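Local coordinates for hypothetical protein (Geobacillus stearothermophilus, PDB 1SFS) that is of unknown function but belongs to the Rv2525c-like, glycoside hydrolase-like family and is possibly a bacterial lysozyme, at residues L60-R72 with N107-K119. Residues are numbered along the deposited sequence; the frame is centred on the assembly and turned at random. Where two conformers were deposited one is given.
Sequences LSEVPNVSEGLTR and NAVFHARRLGIPK
S61 sets its CB squarely over one face of the H111 imidazole, 3.8 Å from the ring centroid and 12° off the ring normal, a CH-pi contact, while F110 CD2, from the preceding residue of the helix, lies over the centre of the opposite face. With CG anti to its carbonyl carbon (chi1 -71°), H111 sends this ring alongside the L60-S61 backbone, and its CB packs 4.0 Å from L60 CB. Replacing H111 with an alanine would remove the ring, and S61 CB would probably lose its aromatic partner, with a gap opened between the loop and F110. L60 CD1 lies against A108, while CD2 is turned toward the helix end and rests against both L115 CD1 (3.8 Å) and I117 CD1 (3.9 Å). P87 and Y89 of strand 84-89 also touch L60: here the loop leading from strand 55-59 into helix 72-80 of a beta-alpha-beta crossover, whose next strand is 84-89, packs against the last turns of helix 98-114. That helix closes in a Schellman motif, with G116 at positive phi. L115 forks over the returning loop, CD1 against L70 CB at 3.8 Å and CD2 against L70 O and T71 CA. Beyond it, the extended R72 chain brings NE (3.1 Å) and NH2 (3.2 Å) side-on to R114 O, NE tilted 20° from the carbonyl plane and NH2 well above it on the same face; the L115-G116 peptide lies over the guanidinium, offset toward its rim.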
ATOM      1  N   LEU A  60       2.536   9.130  -1.660  1.00  9.16           N
ATOM      2  CA  LEU A  60       1.743  10.306  -1.972  1.00  9.76           C
ATOM      3  C   LEU A  60       2.434  11.617  -1.617  1.00 12.21           C
ATOM      4  O   LEU A  60       2.070  12.646  -2.223  1.00 16.85           O
ATOM      5  CB  LEU A  60       0.401  10.233  -1.277  1.00 10.26           C
ATOM      6  CG  LEU A  60      -0.582   9.219  -1.868  1.00  9.62           C
ATOM      7  CD1 LEU A  60      -1.745   8.993  -0.921  1.00 14.54           C
ATOM      8  CD2 LEU A  60      -1.131   9.655  -3.213  1.00 12.65           C
ATOM      9  N   SER A  61       3.322  11.595  -0.651  1.00 12.44           N
ATOM     10  CA  SER A  61       3.978  12.838  -0.210  1.00 13.91           C
ATOM     11  C   SER A  61       5.402  12.526   0.227  1.00 13.61           C
ATOM     12  O   SER A  61       5.841  11.373   0.429  1.00 14.87           O
ATOM     13  CB  SER A  61       3.137  13.518   0.843  1.00 16.21           C
ATOM     14  OG  SER A  61       3.084  12.744   2.016  1.00 16.24           O
ATOM     15  N   GLU A  62       6.166  13.602   0.294  1.00 15.19           N
ATOM     16  CA  GLU A  62       7.580  13.620   0.644  1.00 14.82           C
ATOM     17  C   GLU A  62       7.740  13.492   2.144  1.00 15.77           C
ATOM     18  O   GLU A  62       7.177  14.305   2.888  1.00 19.91           O
ATOM     19  CB  GLU A  62       8.181  14.925   0.130  1.00 19.28           C
ATOM     20  CG  GLU A  62       9.685  15.023   0.273  1.00 21.78           C
ATOM     21  CD  GLU A  62      10.384  14.365  -0.885  1.00 20.00           C
ATOM     22  OE1 GLU A  62      11.653  14.211  -0.778  1.00 26.13           O
ATOM     23  OE2 GLU A  62       9.705  14.055  -1.931  1.00 17.85           O
ATOM     24  N   VAL A  63       8.548  12.561   2.626  1.00 16.10           N
ATOM     25  CA  VAL A  63       8.915  12.466   4.022  1.00 18.02           C
ATOM     26  C   VAL A  63      10.423  12.488   4.059  1.00 20.45           C
ATOM     27  O   VAL A  63      11.068  11.557   3.533  1.00 19.79           O
ATOM     28  CB  VAL A  63       8.328  11.213   4.665  1.00 19.31           C
ATOM     29  CG1 VAL A  63       8.857  11.123   6.113  1.00 24.56           C
ATOM     30  CG2 VAL A  63       6.803  11.216   4.630  1.00 23.04           C
ATOM     31  N   PRO A  64      11.084  13.493   4.588  1.00 25.57           N
ATOM     32  CA  PRO A  64      12.547  13.551   4.588  1.00 30.72           C
ATOM     33  C   PRO A  64      13.171  12.292   5.193  1.00 32.40           C
ATOM     34  O   PRO A  64      12.634  11.755   6.179  1.00 34.66           O
ATOM     35  CB  PRO A  64      12.889  14.757   5.480  1.00 32.18           C
ATOM     36  CG  PRO A  64      11.678  15.639   5.273  1.00 33.43           C
ATOM     37  CD  PRO A  64      10.502  14.699   5.208  1.00 30.57           C
ATOM     38  N   ASN A  65      14.221  11.818   4.537  1.00 34.75           N
ATOM     39  CA  ASN A  65      14.962  10.640   4.948  1.00 37.64           C
ATOM     40  C   ASN A  65      14.162   9.366   4.802  1.00 33.67           C
ATOM     41  O   ASN A  65      14.560   8.341   5.389  1.00 42.82           O
ATOM     42  CB  ASN A  65      15.360  10.699   6.442  1.00 43.13           C
ATOM     43  CG  ASN A  65      16.385  11.816   6.597  1.00 48.08           C
ATOM     44  OD1 ASN A  65      17.206  11.920   5.687  1.00 57.60           O
ATOM     45  ND2 ASN A  65      16.223  12.520   7.697  1.00 58.53           N
ATOM     46  N   VAL A  66      13.039   9.432   4.079  1.00 27.49           N
ATOM     47  CA  VAL A  66      12.138   8.270   4.109  1.00 22.31           C
ATOM     48  C   VAL A  66      11.500   8.025   2.739  1.00 16.05           C
ATOM     49  O   VAL A  66      11.607   6.896   2.237  1.00 19.01           O
ATOM     50  CB  VAL A  66      11.030   8.433   5.168  1.00 24.61           C
ATOM     51  CG1 VAL A  66      10.079   7.237   5.056  1.00 22.99           C
ATOM     52  CG2 VAL A  66      11.536   8.550   6.594  1.00 28.68           C
ATOM     53  N   SER A  67      10.857   8.991   2.126  1.00 13.71           N
ATOM     54  CA  SER A  67      10.172   8.734   0.856  1.00 12.01           C
ATOM     55  C   SER A  67      10.184   9.983   0.007  1.00 10.48           C
ATOM     56  O   SER A  67      10.073  11.098   0.526  1.00 12.50           O
ATOM     57  CB  SER A  67       8.715   8.321   1.087  1.00 14.52           C
ATOM     58  OG  SER A  67       7.962   9.281   1.854  1.00 16.18           O
ATOM     59  N   GLU A  68      10.237   9.761  -1.279  1.00 10.26           N
ATOM     60  CA  GLU A  68      10.049  10.791  -2.292  1.00  9.49           C
ATOM     61  C   GLU A  68       8.623  10.756  -2.751  1.00  9.45           C
ATOM     62  O   GLU A  68       8.080   9.693  -3.105  1.00 10.45           O
ATOM     63  CB  GLU A  68      11.005  10.563  -3.439  1.00 10.30           C
ATOM     64  CG  GLU A  68      12.461  10.641  -3.016  1.00 12.06           C
ATOM     65  CD  GLU A  68      13.485  10.562  -4.102  1.00 12.36           C
ATOM     66  OE1 GLU A  68      13.211  10.047  -5.209  1.00 12.19           O
ATOM     67  OE2 GLU A  68      14.596  11.124  -3.837  1.00 16.82           O
ATOM     68  N   GLY A  69       7.953  11.906  -2.783  1.00 10.19           N
ATOM     69  CA  GLY A  69       6.592  11.943  -3.215  1.00 10.21           C
ATOM     70  C   GLY A  69       6.391  11.774  -4.699  1.00  9.37           C
ATOM     71  O   GLY A  69       7.206  12.150  -5.542  1.00 11.92           O
ATOM     72  N   LEU A  70       5.217  11.303  -5.072  1.00  8.87           N
ATOM     73  CA  LEU A  70       4.749  11.254  -6.427  1.00  9.11           C
ATOM     74  C   LEU A  70       4.591  12.632  -7.046  1.00  9.37           C
ATOM     75  O   LEU A  70       4.381  13.586  -6.314  1.00 11.49           O
ATOM     76  CB  LEU A  70       3.397  10.522  -6.474  1.00  9.33           C
ATOM     77  CG  LEU A  70       3.453   9.002  -6.454  1.00  8.92           C
ATOM     78  CD1 LEU A  70       2.083   8.440  -6.040  1.00 10.50           C
ATOM     79  CD2 LEU A  70       3.927   8.447  -7.796  1.00 10.08           C
ATOM     80  N   THR A  71       4.684  12.704  -8.346  1.00  9.89           N
ATOM     81  CA  THR A  71       4.319  13.871  -9.125  1.00 10.02           C
ATOM     82  C   THR A  71       3.437  13.403 -10.266  1.00  9.98           C
ATOM     83  O   THR A  71       3.435  12.228 -10.650  1.00  9.67           O
ATOM     84  CB  THR A  71       5.538  14.583  -9.741  1.00 11.97           C
ATOM     85  OG1 THR A  71       6.240  13.706 -10.623  1.00 12.57           O
ATOM     86  CG2 THR A  71       6.449  15.096  -8.630  1.00 16.70           C
ATOM     87  N   ARG A  72       2.733  14.347 -10.878  1.00 10.56           N
ATOM     88  CA  ARG A  72       1.973  14.025 -12.067  1.00 10.75           C
ATOM     89  C   ARG A  72       2.873  13.508 -13.164  1.00 10.70           C
ATOM     90  O   ARG A  72       2.511  12.548 -13.871  1.00 11.33           O
ATOM     91  CB  ARG A  72       1.142  15.238 -12.526  1.00 14.29           C
ATOM     92  CG  ARG A  72      -0.001  15.507 -11.571  1.00 17.70           C
ATOM     93  CD  ARG A  72      -0.946  16.487 -12.212  1.00 26.38           C
ATOM     94  NE  ARG A  72      -2.149  16.754 -11.479  1.00 27.76           N
ATOM     95  CZ  ARG A  72      -3.405  16.654 -11.902  1.00 27.19           C
ATOM     96  NH1 ARG A  72      -3.748  16.238 -13.110  1.00 36.73           N
ATOM     97  NH2 ARG A  72      -4.356  16.984 -11.018  1.00 35.84           N
ATOM     98  N   ASN A 107      -5.660  14.106   4.556  1.00 10.88           N
ATOM     99  CA  ASN A 107      -4.428  14.478   3.900  1.00 10.79           C
ATOM    100  C   ASN A 107      -4.139  13.540   2.719  1.00 11.07           C
ATOM    101  O   ASN A 107      -3.648  14.016   1.661  1.00 11.64           O
ATOM    102  CB  ASN A 107      -3.292  14.464   4.894  1.00 11.66           C
ATOM    103  CG  ASN A 107      -3.318  15.635   5.844  1.00 15.09           C
ATOM    104  OD1 ASN A 107      -3.864  16.660   5.582  1.00 20.17           O
ATOM    105  ND2 ASN A 107      -2.624  15.458   6.945  1.00 17.53           N
ATOM    106  N   ALA A 108      -4.398  12.259   2.862  1.00 10.09           N
ATOM    107  CA  ALA A 108      -4.151  11.327   1.747  1.00  9.42           C
ATOM    108  C   ALA A 108      -4.991  11.715   0.569  1.00  9.24           C
ATOM    109  O   ALA A 108      -4.499  11.718  -0.576  1.00  9.80           O
ATOM    110  CB  ALA A 108      -4.419   9.915   2.229  1.00  9.78           C
ATOM    111  N   VAL A 109      -6.287  12.016   0.764  1.00  9.89           N
ATOM    112  CA  VAL A 109      -7.178  12.372  -0.305  1.00 10.78           C
ATOM    113  C   VAL A 109      -6.719  13.676  -0.952  1.00 10.82           C
ATOM    114  O   VAL A 109      -6.743  13.828  -2.166  1.00 11.21           O
ATOM    115  CB  VAL A 109      -8.619  12.489   0.227  1.00 12.59           C
ATOM    116  CG1 VAL A 109      -9.566  13.137  -0.784  1.00 14.83           C
ATOM    117  CG2 VAL A 109      -9.095  11.105   0.598  1.00 14.29           C
ATOM    118  N   PHE A 110      -6.306  14.645  -0.132  1.00 10.68           N
ATOM    119  CA  PHE A 110      -5.800  15.914  -0.675  1.00 11.02           C
ATOM    120  C   PHE A 110      -4.659  15.690  -1.631  1.00 10.28           C
ATOM    121  O   PHE A 110      -4.623  16.267  -2.722  1.00 11.01           O
ATOM    122  CB  PHE A 110      -5.406  16.789   0.511  1.00 12.40           C
ATOM    123  CG  PHE A 110      -4.583  18.000   0.171  1.00 13.24           C
ATOM    124  CD1 PHE A 110      -5.234  19.105  -0.333  1.00 14.11           C
ATOM    125  CD2 PHE A 110      -3.217  18.058   0.387  1.00 15.11           C
ATOM    126  CE1 PHE A 110      -4.511  20.272  -0.646  1.00 18.02           C
ATOM    127  CE2 PHE A 110      -2.496  19.183   0.099  1.00 17.92           C
ATOM    128  CZ  PHE A 110      -3.171  20.268  -0.365  1.00 18.47           C
ATOM    129  N   HIS A 111      -3.699  14.860  -1.256  1.00  9.66           N
ATOM    130  CA  HIS A 111      -2.588  14.575  -2.115  1.00 10.18           C
ATOM    131  C   HIS A 111      -3.042  13.793  -3.353  1.00 10.11           C
ATOM    132  O   HIS A 111      -2.556  14.086  -4.467  1.00 11.58           O
ATOM    133  CB  HIS A 111      -1.448  13.828  -1.418  1.00 11.09           C
ATOM    134  CG  HIS A 111      -0.710  14.705  -0.456  1.00 12.48           C
ATOM    135  ND1 HIS A 111       0.141  15.665  -0.913  1.00 17.05           N
ATOM    136  CD2 HIS A 111      -0.718  14.809   0.888  1.00 16.84           C
ATOM    137  CE1 HIS A 111       0.664  16.323   0.108  1.00 19.73           C
ATOM    138  NE2 HIS A 111       0.161  15.854   1.242  1.00 18.92           N
ATOM    139  N   ALA A 112      -3.915  12.819  -3.184  1.00  9.60           N
ATOM    140  CA  ALA A 112      -4.376  12.023  -4.320  1.00 10.38           C
ATOM    141  C   ALA A 112      -5.069  12.927  -5.363  1.00 10.98           C
ATOM    142  O   ALA A 112      -4.872  12.774  -6.552  1.00 12.14           O
ATOM    143  CB  ALA A 112      -5.301  10.933  -3.826  1.00 11.19           C
ATOM    144  N   ARG A 113      -5.887  13.861  -4.893  0.51 11.71           N
ATOM    145  CA  ARG A 113      -6.580  14.742  -5.846  0.51 12.98           C
ATOM    146  C   ARG A 113      -5.605  15.624  -6.597  0.51 12.13           C
ATOM    147  O   ARG A 113      -5.710  15.789  -7.811  0.51 13.91           O
ATOM    148  CB  ARG A 113      -7.626  15.562  -5.095  0.51 14.48           C
ATOM    149  CG  ARG A 113      -8.782  14.690  -4.625  0.51 12.90           C
ATOM    150  CD  ARG A 113      -9.802  15.411  -3.807  0.51 17.23           C
ATOM    151  NE  ARG A 113     -11.080  14.770  -3.566  0.51 22.60           N
ATOM    152  CZ  ARG A 113     -11.941  15.130  -2.618  0.51 24.44           C
ATOM    153  NH1 ARG A 113     -11.659  16.140  -1.813  0.51 28.49           N
ATOM    154  NH2 ARG A 113     -13.102  14.492  -2.460  0.51 28.06           N
ATOM    155  N   ARG A 114      -4.620  16.182  -5.731  0.72 12.61           N
ATOM    156  CA  ARG A 114      -3.594  17.079  -6.302  0.72 14.23           C
ATOM    157  C   ARG A 114      -2.875  16.357  -7.427  0.72 13.86           C
ATOM    158  O   ARG A 114      -2.533  17.028  -8.422  0.72 16.98           O
ATOM    159  CB  ARG A 114      -2.621  17.546  -5.250  0.72 16.51           C
ATOM    160  CG  ARG A 114      -1.444  18.411  -5.700  0.72 20.91           C
ATOM    161  CD  ARG A 114      -0.586  18.609  -4.399  0.72 29.41           C
ATOM    162  NE  ARG A 114      -0.907  19.936  -3.914  0.72 30.61           N
ATOM    163  CZ  ARG A 114      -0.321  20.392  -2.799  0.72 31.01           C
ATOM    164  NH1 ARG A 114       0.521  19.566  -2.196  0.72 35.84           N
ATOM    165  NH2 ARG A 114      -0.541  21.586  -2.300  0.72 26.02           N
ATOM    166  N   LEU A 115      -2.664  15.040  -7.324  1.00 12.40           N
ATOM    167  CA  LEU A 115      -1.971  14.224  -8.290  1.00 13.24           C
ATOM    168  C   LEU A 115      -2.854  13.737  -9.401  1.00 13.43           C
ATOM    169  O   LEU A 115      -2.359  13.091 -10.327  1.00 15.83           O
ATOM    170  CB  LEU A 115      -1.352  13.051  -7.529  1.00 12.56           C
ATOM    171  CG  LEU A 115      -0.166  13.401  -6.666  1.00 12.53           C
ATOM    172  CD1 LEU A 115       0.137  12.257  -5.687  1.00 14.59           C
ATOM    173  CD2 LEU A 115       1.081  13.769  -7.449  1.00 14.74           C
ATOM    174  N   GLY A 116      -4.158  13.961  -9.359  1.00 14.77           N
ATOM    175  CA  GLY A 116      -5.037  13.517 -10.409  1.00 15.54           C
ATOM    176  C   GLY A 116      -5.372  12.033 -10.352  1.00 15.95           C
ATOM    177  O   GLY A 116      -5.772  11.455 -11.355  1.00 17.03           O
ATOM    178  N   ILE A 117      -5.271  11.405  -9.181  1.00 13.92           N
ATOM    179  CA  ILE A 117      -5.670  10.001  -9.062  1.00 12.86           C
ATOM    180  C   ILE A 117      -7.174   9.940  -9.084  1.00 12.16           C
ATOM    181  O   ILE A 117      -7.813  10.667  -8.282  1.00 14.14           O
ATOM    182  CB  ILE A 117      -5.117   9.342  -7.798  1.00 14.21           C
ATOM    183  CG1 ILE A 117      -3.604   9.477  -7.788  1.00 16.69           C
ATOM    184  CG2 ILE A 117      -5.628   7.914  -7.703  1.00 14.05           C
ATOM    185  CD1 ILE A 117      -2.909   8.890  -6.597  1.00 18.77           C
ATOM    186  N   PRO A 118      -7.812   9.195  -9.966  1.00 13.55           N
ATOM    187  CA  PRO A 118      -9.276   9.179 -10.042  1.00 15.96           C
ATOM    188  C   PRO A 118      -9.940   8.509  -8.834  1.00 13.78           C
ATOM    189  O   PRO A 118      -9.304   7.803  -8.070  1.00 14.11           O
ATOM    190  CB  PRO A 118      -9.549   8.340 -11.306  1.00 19.32           C
ATOM    191  CG  PRO A 118      -8.301   7.893 -11.861  1.00 18.26           C
ATOM    192  CD  PRO A 118      -7.166   8.345 -11.003  1.00 14.85           C
ATOM    193  N   LYS A 119     -11.239   8.749  -8.724  1.00 18.78           N
ATOM    194  CA  LYS A 119     -12.056   8.069  -7.706  1.00 19.94           C
ATOM    195  C   LYS A 119     -12.127   6.559  -7.933  1.00 15.51           C
ATOM    196  O   LYS A 119     -11.760   6.014  -8.995  1.00 17.05           O
ATOM    197  CB  LYS A 119     -13.472   8.718  -7.674  1.00 26.97           C
ATOM    198  CG  LYS A 119     -13.376  10.094  -7.002  1.00 32.84           C
ATOM    199  CD  LYS A 119     -14.773  10.619  -6.714  1.00 36.23           C
ATOM    200  CE  LYS A 119     -14.748  12.093  -6.402  1.00 38.59           C
ATOM    201  NZ  LYS A 119     -15.980  12.642  -5.758  1.00 49.75           N
TER